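Local coordinates for protein torso (Bombyx mori, PDB 5AOQ) that serves as the receptor tyrosine kinase for the neurohormone PTTH, whose binding stimulates MAPK signalling and ERK phosphorylation, and is involved in initiating metamorphosis, probably by inducing ecdysone production, at the interface of chains A and B. Sequence-based numbering; all coordinates share one arbitrary frame. Chains: chain A, Torso; chain B, Preproptth.

The interface of chains A and B. Residues chain A 95, 113; chain B 67-68.
B:Arg67 of the cystine-knot hormone PTTH reaches between A:Thr113 and A:Pro95, two loop residues of the first fibronectin type III (FN3) domain in the Torso ectodomain. The arginine lies just beyond the hormone strand 55-65, and its guanidinium group points its two terminal nitrogens at different receptor loops. NH2 forms a hydrogen bond with the A:Thr113 hydroxyl OG1 at 2.8 Å. The hydroxyl sits roughly beyond the CZ-NH2 bond, with a CZ-NH2-OG1 angle near 155°, and slightly out of the guanidinium plane, making the bond somewhat bent. On the other branch, NH1 lies 3.5 Å from CG of A:Pro95, while the arginine CD packs on the same ring carbon at 3.9 Å; the two side chains pass one another in opposite directions. A bend about CD-CG (chi3 -58°) turns the head of the arginine aside from its otherwise extended chain, letting CD and NH1 share the proline. Shortening B:Arg67 to an alanine removes the guanidinium group, and the threonine hydroxyl would probably lose its donor from the hormone and the proline ring its contact with CD and NH1. At A:Thr113 the two branches divide the work: OG1 takes the arginine, whereas the methyl CG2, anti to the backbone N, meets B:Glu68 coming from the opposite direction. CG of B:Glu68 lies 3.9 Å from the A:Thr113 methyl CG2, and the carboxylate OE2 also faces this methyl.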
loop_
_atom_site.group_PDB
_atom_site.type_symbol
_atom_site.label_atom_id
_atom_site.label_comp_id
_atom_site.label_asym_id
_atom_site.label_seq_id
_atom_site.Cartn_x
_atom_site.Cartn_y
_atom_site.Cartn_z
ATOM N N PRO A 95 3.063 20.449 1.575
ATOM C CA PRO A 95 1.807 20.370 0.822
ATOM C C PRO A 95 0.596 20.599 1.720
ATOM O O PRO A 95 0.595 20.205 2.886
ATOM C CB PRO A 95 1.821 18.946 0.248
ATOM C CG PRO A 95 2.907 18.222 0.985
ATOM C CD PRO A 95 3.902 19.261 1.353
ATOM N N THR A 113 -0.955 17.172 10.297
ATOM C CA THR A 113 0.440 16.777 10.446
ATOM C C THR A 113 1.090 17.613 11.545
ATOM O O THR A 113 1.197 18.833 11.420
ATOM C CB THR A 113 1.224 16.948 9.131
ATOM O OG1 THR A 113 0.580 16.209 8.087
ATOM C CG2 THR A 113 2.657 16.453 9.290
ATOM N N ARG B 67 5.046 11.384 4.283
ATOM C CA ARG B 67 5.894 12.552 4.054
ATOM C C ARG B 67 6.834 12.875 5.215
ATOM O O ARG B 67 7.969 13.300 4.998
ATOM C CB ARG B 67 5.018 13.779 3.776
ATOM C CG ARG B 67 3.978 13.589 2.674
ATOM C CD ARG B 67 2.979 14.741 2.635
ATOM N NE ARG B 67 2.271 14.906 3.902
ATOM C CZ ARG B 67 1.241 15.727 4.088
ATOM N NH1 ARG B 67 0.781 16.463 3.086
ATOM N NH2 ARG B 67 0.664 15.808 5.279
ATOM N N GLU B 68 6.353 12.684 6.442
ATOM C CA GLU B 68 7.096 13.073 7.641
ATOM C C GLU B 68 8.497 12.465 7.689
ATOM O O GLU B 68 9.404 13.021 8.310
ATOM C CB GLU B 68 6.326 12.666 8.899
ATOM C CG GLU B 68 4.953 13.303 9.026
ATOM C CD GLU B 68 4.227 12.873 10.286
ATOM O OE1 GLU B 68 4.870 12.262 11.166
ATOM O OE2 GLU B 68 3.012 13.141 10.397
#